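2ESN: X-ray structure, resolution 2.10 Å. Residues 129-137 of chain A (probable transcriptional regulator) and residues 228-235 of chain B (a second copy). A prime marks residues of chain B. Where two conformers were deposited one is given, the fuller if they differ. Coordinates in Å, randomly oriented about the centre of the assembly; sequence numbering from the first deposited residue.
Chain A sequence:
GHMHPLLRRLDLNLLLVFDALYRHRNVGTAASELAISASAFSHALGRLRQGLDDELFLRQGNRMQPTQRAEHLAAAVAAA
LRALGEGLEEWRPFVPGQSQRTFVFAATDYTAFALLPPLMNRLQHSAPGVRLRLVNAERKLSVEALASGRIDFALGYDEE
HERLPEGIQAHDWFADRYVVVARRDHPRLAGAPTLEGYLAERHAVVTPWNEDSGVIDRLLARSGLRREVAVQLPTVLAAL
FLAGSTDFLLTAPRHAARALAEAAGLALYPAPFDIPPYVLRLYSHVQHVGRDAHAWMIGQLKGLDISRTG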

ATOM      1  N   GLY A 129      10.076 -33.133   0.645  1.00 40.97           N
ATOM      2  CA  GLY A 129      10.655 -31.813   0.964  1.00 38.45           C
ATOM      3  C   GLY A 129       9.791 -30.636   0.472  1.00 38.75           C
ATOM      4  O   GLY A 129      10.044 -29.506   0.800  1.00 38.88           O
ATOM      5  N   VAL A 130       8.799 -30.917  -0.354  1.00 38.34           N
ATOM      6  CA  VAL A 130       7.803 -29.911  -0.860  1.00 37.19           C
ATOM      7  C   VAL A 130       6.889 -29.420   0.290  1.00 35.96           C
ATOM      8  O   VAL A 130       6.356 -30.243   1.074  1.00 35.03           O
ATOM      9  CB  VAL A 130       6.964 -30.572  -1.986  1.00 37.00           C
ATOM     10  CG1 VAL A 130       5.602 -29.845  -2.244  1.00 37.26           C
ATOM     11  CG2 VAL A 130       7.821 -30.744  -3.323  1.00 37.62           C
ATOM     12  N   ARG A 131       6.762 -28.100   0.425  0.50 35.61           N
ATOM     13  CA  ARG A 131       5.921 -27.463   1.452  0.50 35.38           C
ATOM     14  C   ARG A 131       4.715 -26.819   0.791  0.50 35.16           C
ATOM     15  O   ARG A 131       4.763 -26.508  -0.391  0.50 35.46           O
ATOM     16  CB  ARG A 131       6.686 -26.366   2.202  0.50 34.95           C
ATOM     17  CG  ARG A 131       7.848 -26.856   3.074  0.50 35.09           C
ATOM     18  CD  ARG A 131       8.740 -25.659   3.521  0.50 35.60           C
ATOM     19  NE  ARG A 131       8.233 -24.920   4.708  0.50 36.54           N
ATOM     20  CZ  ARG A 131       7.717 -23.689   4.693  0.50 37.86           C
ATOM     21  NH1 ARG A 131       7.331 -23.125   5.824  0.50 38.65           N
ATOM     22  NH2 ARG A 131       7.600 -23.001   3.564  0.50 40.76           N
ATOM     23  N   LEU A 132       3.650 -26.594   1.561  1.00 35.21           N
ATOM     24  CA  LEU A 132       2.474 -25.853   1.075  1.00 32.84           C
ATOM     25  C   LEU A 132       2.262 -24.745   2.029  1.00 33.22           C
ATOM     26  O   LEU A 132       2.474 -24.895   3.234  1.00 32.81           O
ATOM     27  CB  LEU A 132       1.229 -26.733   0.956  1.00 31.94           C
ATOM     28  CG  LEU A 132       1.053 -27.281  -0.448  1.00 32.38           C
ATOM     29  CD1 LEU A 132       2.099 -28.380  -0.827  1.00 32.93           C
ATOM     30  CD2 LEU A 132      -0.302 -27.814  -0.652  1.00 35.80           C
ATOM     31  N   ARG A 133       1.893 -23.594   1.481  1.00 32.60           N
ATOM     32  CA  ARG A 133       1.507 -22.496   2.285  1.00 33.39           C
ATOM     33  C   ARG A 133       0.154 -22.020   1.783  1.00 33.18           C
ATOM     34  O   ARG A 133       0.027 -21.609   0.635  1.00 33.67           O
ATOM     35  CB  ARG A 133       2.588 -21.404   2.258  1.00 33.52           C
ATOM     36  CG  ARG A 133       2.150 -20.182   2.987  1.00 34.54           C
ATOM     37  CD  ARG A 133       3.133 -19.056   2.860  1.00 40.36           C
ATOM     38  NE  ARG A 133       2.813 -17.999   3.814  1.00 46.51           N
ATOM     39  CZ  ARG A 133       2.463 -16.756   3.495  1.00 54.20           C
ATOM     40  NH1 ARG A 133       2.381 -16.359   2.209  1.00 57.13           N
ATOM     41  NH2 ARG A 133       2.219 -15.880   4.478  1.00 56.89           N
ATOM     42  N   LEU A 134      -0.867 -22.066   2.638  1.00 32.65           N
ATOM     43  CA  LEU A 134      -2.215 -21.607   2.247  1.00 31.16           C
ATOM     44  C   LEU A 134      -2.460 -20.279   2.885  1.00 31.92           C
ATOM     45  O   LEU A 134      -2.159 -20.094   4.070  1.00 31.81           O
ATOM     46  CB  LEU A 134      -3.288 -22.656   2.680  1.00 29.65           C
ATOM     47  CG  LEU A 134      -3.612 -23.673   1.596  1.00 30.60           C
ATOM     48  CD1 LEU A 134      -2.394 -24.628   1.248  1.00 27.46           C
ATOM     49  CD2 LEU A 134      -4.831 -24.457   1.966  1.00 29.21           C
ATOM     50  N   VAL A 135      -3.047 -19.349   2.129  1.00 33.72           N
ATOM     51  CA  VAL A 135      -3.333 -17.984   2.611  1.00 31.93           C
ATOM     52  C   VAL A 135      -4.793 -17.676   2.427  1.00 34.05           C
ATOM     53  O   VAL A 135      -5.450 -18.117   1.464  1.00 33.33           O
ATOM     54  CB  VAL A 135      -2.495 -16.856   1.908  1.00 33.34           C
ATOM     55  CG1 VAL A 135      -1.012 -17.017   2.165  1.00 33.20           C
ATOM     56  CG2 VAL A 135      -2.746 -16.737   0.351  1.00 30.28           C
ATOM     57  N   ASN A 136      -5.312 -16.878   3.334  1.00 35.03           N
ATOM     58  CA  ASN A 136      -6.574 -16.210   3.060  1.00 37.04           C
ATOM     59  C   ASN A 136      -6.275 -15.069   2.117  1.00 37.48           C
ATOM     60  O   ASN A 136      -5.386 -14.275   2.350  1.00 38.61           O
ATOM     61  CB  ASN A 136      -7.188 -15.648   4.339  1.00 37.34           C
ATOM     62  CG  ASN A 136      -7.638 -16.739   5.286  1.00 39.24           C
ATOM     63  OD1 ASN A 136      -8.320 -17.712   4.898  1.00 44.80           O
ATOM     64  ND2 ASN A 136      -7.294 -16.573   6.522  1.00 40.71           N
ATOM     65  N   ALA A 137      -6.995 -15.020   1.023  1.00 39.24           N
ATOM     66  CA  ALA A 137      -6.842 -13.939   0.073  1.00 40.14           C
ATOM     67  C   ALA A 137      -8.037 -13.030   0.263  1.00 41.38           C
ATOM     68  O   ALA A 137      -9.064 -13.397   0.875  1.00 39.28           O
ATOM     69  CB  ALA A 137      -6.809 -14.482  -1.299  1.00 39.57           C
TER
ATOM     70  N   GLU B 228      11.042 -28.059  11.475  1.00 40.07           N
ATOM     71  CA  GLU B 228      10.757 -28.216  10.056  1.00 41.22           C
ATOM     72  C   GLU B 228       9.263 -28.106   9.739  1.00 39.52           C
ATOM     73  O   GLU B 228       8.465 -28.923  10.193  1.00 38.29           O
ATOM     74  CB  GLU B 228      11.211 -29.586   9.549  1.00 41.79           C
ATOM     75  CG  GLU B 228      11.696 -29.452   8.131  1.00 48.28           C
ATOM     76  CD  GLU B 228      11.857 -30.770   7.435  1.00 52.42           C
ATOM     77  OE1 GLU B 228      12.237 -31.757   8.120  1.00 54.71           O
ATOM     78  OE2 GLU B 228      11.604 -30.799   6.207  1.00 52.91           O
ATOM     79  N   VAL B 229       8.935 -27.154   8.870  1.00 38.07           N
ATOM     80  CA  VAL B 229       7.555 -26.844   8.540  1.00 36.31           C
ATOM     81  C   VAL B 229       7.173 -27.500   7.217  1.00 35.20           C
ATOM     82  O   VAL B 229       7.764 -27.221   6.212  1.00 35.86           O
ATOM     83  CB  VAL B 229       7.362 -25.285   8.599  1.00 36.80           C
ATOM     84  CG1 VAL B 229       5.944 -24.834   8.157  1.00 37.42           C
ATOM     85  CG2 VAL B 229       7.674 -24.841  10.030  1.00 36.64           C
ATOM     86  N   ALA B 230       6.196 -28.389   7.228  1.00 34.22           N
ATOM     87  CA  ALA B 230       5.656 -28.947   5.988  1.00 33.45           C
ATOM     88  C   ALA B 230       4.497 -28.066   5.418  1.00 33.73           C
ATOM     89  O   ALA B 230       4.476 -27.794   4.254  1.00 33.23           O
ATOM     90  CB  ALA B 230       5.178 -30.399   6.208  1.00 33.39           C
ATOM     91  N   VAL B 231       3.569 -27.594   6.256  1.00 32.98           N
ATOM     92  CA  VAL B 231       2.384 -26.841   5.740  1.00 31.06           C
ATOM     93  C   VAL B 231       2.118 -25.686   6.664  1.00 30.36           C
ATOM     94  O   VAL B 231       2.173 -25.865   7.866  1.00 29.95           O
ATOM     95  CB  VAL B 231       1.155 -27.715   5.714  1.00 31.63           C
ATOM     96  CG1 VAL B 231      -0.092 -26.890   5.249  1.00 30.86           C
ATOM     97  CG2 VAL B 231       1.400 -29.063   4.864  1.00 27.45           C
ATOM     98  N   GLN B 232       1.883 -24.491   6.139  1.00 31.38           N
ATOM     99  CA  GLN B 232       1.282 -23.376   6.942  1.00 33.42           C
ATOM    100  C   GLN B 232      -0.103 -23.119   6.360  1.00 31.62           C
ATOM    101  O   GLN B 232      -0.277 -23.203   5.145  1.00 31.13           O
ATOM    102  CB  GLN B 232       2.068 -22.052   6.878  1.00 32.96           C
ATOM    103  CG  GLN B 232       3.534 -22.184   6.985  1.00 38.16           C
ATOM    104  CD  GLN B 232       4.261 -20.828   6.821  1.00 37.21           C
ATOM    105  OE1 GLN B 232       4.746 -20.284   7.787  1.00 46.99           O
ATOM    106  NE2 GLN B 232       4.338 -20.323   5.614  1.00 40.00           N
ATOM    107  N   LEU B 233      -1.072 -22.816   7.220  1.00 30.57           N
ATOM    108  CA  LEU B 233      -2.455 -22.593   6.799  1.00 29.18           C
ATOM    109  C   LEU B 233      -3.075 -21.763   7.918  1.00 30.32           C
ATOM    110  O   LEU B 233      -2.550 -21.808   9.047  1.00 31.38           O
ATOM    111  CB  LEU B 233      -3.209 -23.898   6.497  1.00 29.65           C
ATOM    112  CG  LEU B 233      -3.648 -24.799   7.703  1.00 29.75           C
ATOM    113  CD1 LEU B 233      -4.613 -25.836   7.226  1.00 25.67           C
ATOM    114  CD2 LEU B 233      -2.401 -25.486   8.442  1.00 24.48           C
ATOM    115  N   PRO B 234      -4.094 -20.901   7.610  1.00 29.87           N
ATOM    116  CA  PRO B 234      -4.711 -19.988   8.604  1.00 30.54           C
ATOM    117  C   PRO B 234      -5.711 -20.590   9.546  1.00 29.97           C
ATOM    118  O   PRO B 234      -6.083 -19.975  10.549  1.00 30.45           O
ATOM    119  CB  PRO B 234      -5.425 -18.885   7.733  1.00 30.69           C
ATOM    120  CG  PRO B 234      -5.082 -19.195   6.349  1.00 33.53           C
ATOM    121  CD  PRO B 234      -4.620 -20.646   6.255  1.00 30.93           C
ATOM    122  N   THR B 235      -6.097 -21.832   9.282  1.00 28.25           N
ATOM    123  CA  THR B 235      -7.251 -22.418   9.910  1.00 28.61           C
ATOM    124  C   THR B 235      -6.859 -23.636  10.772  1.00 28.40           C
ATOM    125  O   THR B 235      -6.272 -24.590  10.271  1.00 27.66           O
ATOM    126  CB  THR B 235      -8.233 -22.909   8.764  1.00 29.69           C
ATOM    127  OG1 THR B 235      -9.058 -23.955   9.301  1.00 35.01           O
ATOM    128  CG2 THR B 235      -7.393 -23.484   7.590  1.00 27.01           C
TER

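Two copies of the probable transcriptional regulator join here through a short parallel sheet. The strand that includes Leu132, Arg133 and Leu134 runs beside the one that includes Gln232′ in the second copy, with an angle of 3° between their directions and a closest approach of 4.7 Å between their axes. Leu132 pairs with Val231′ and Arg133 with Gln232′, so the backbones lie edge to edge and step along together in register.

Three backbone hydrogen bonds stitch the edges in the alternating pattern of parallel strands. Leu132 N donates to Ala230′ O (3.1 Å), Gln232′ N returns a bond to Leu132 O (3.0 Å), and Leu134 N donates to Gln232′ O (2.8 Å), the straightest of the three at 172°. Leu132 and Gln232′ thus each use a backbone N and O across the seam. The carbonyls also take CA-H...O contacts: Val231′ CA lies 3.2 Å from Leu132 O, and Arg131 CA lies 3.2 Å from Ala230′ O. Such approaches are natural where neighbouring strands sit this close, and they leave little empty space between the two backbones.

Before this ladder, the second copy turns a corner at Ala230′. The small methyl of Ala230′ points away from the first stretch, while its carbonyl faces Leu132 N. The Arg131 side chain extends alongside this bend, and its NE donates to Val229′ O (2.8 Å), which lies at the edge of the guanidinium, near its plane. The bond angle of 133° is well short of linear, but the contact adds a side-chain tie to the backbone ladder. Beyond it, Arg131 NH1 packs 3.2 Å from Val229′ CG1, so the guanidinium end rests against the valine as well as its carbonyl; Arg131 NH2 is hydrogen-bonded elsewhere in the structure.

The two faces of the sheet differ in character. On one, Arg133 and Gln232′ lie side by side. Gln232′ has the largest covered area of any residue here, 88 Å², and the end of its side chain comes nearer to the first stretch, filling the space between the two arginines: its CD is 4.0 Å from Arg131 NH1, and the tip of its amide reaches the aliphatic part of the extended Arg133 side chain. On the other face, Leu132 and Val231′ meet loosely, with Leu132 CB 4.5 Å from Val231′ CG1, because the end of the leucine side chain leads away.

Apolar packing tightens toward the C-terminal end. Leu134 CB lies 4.0 Å from Leu233′ CB and 4.3 Å from Pro234′ CD, so the base of the leucine side chain fits against both residues. Pro234′, whose CA-to-CB bond points toward the first stretch, is the bump that closes this end. Leu134 O approaches Pro234′ CD to 3.3 Å, and Asn136 bends its side chain inward until ND2 is 3.2 Å from Pro234′ CB. The ring is thereby held between the leucine and the asparagine, in a contact of shape.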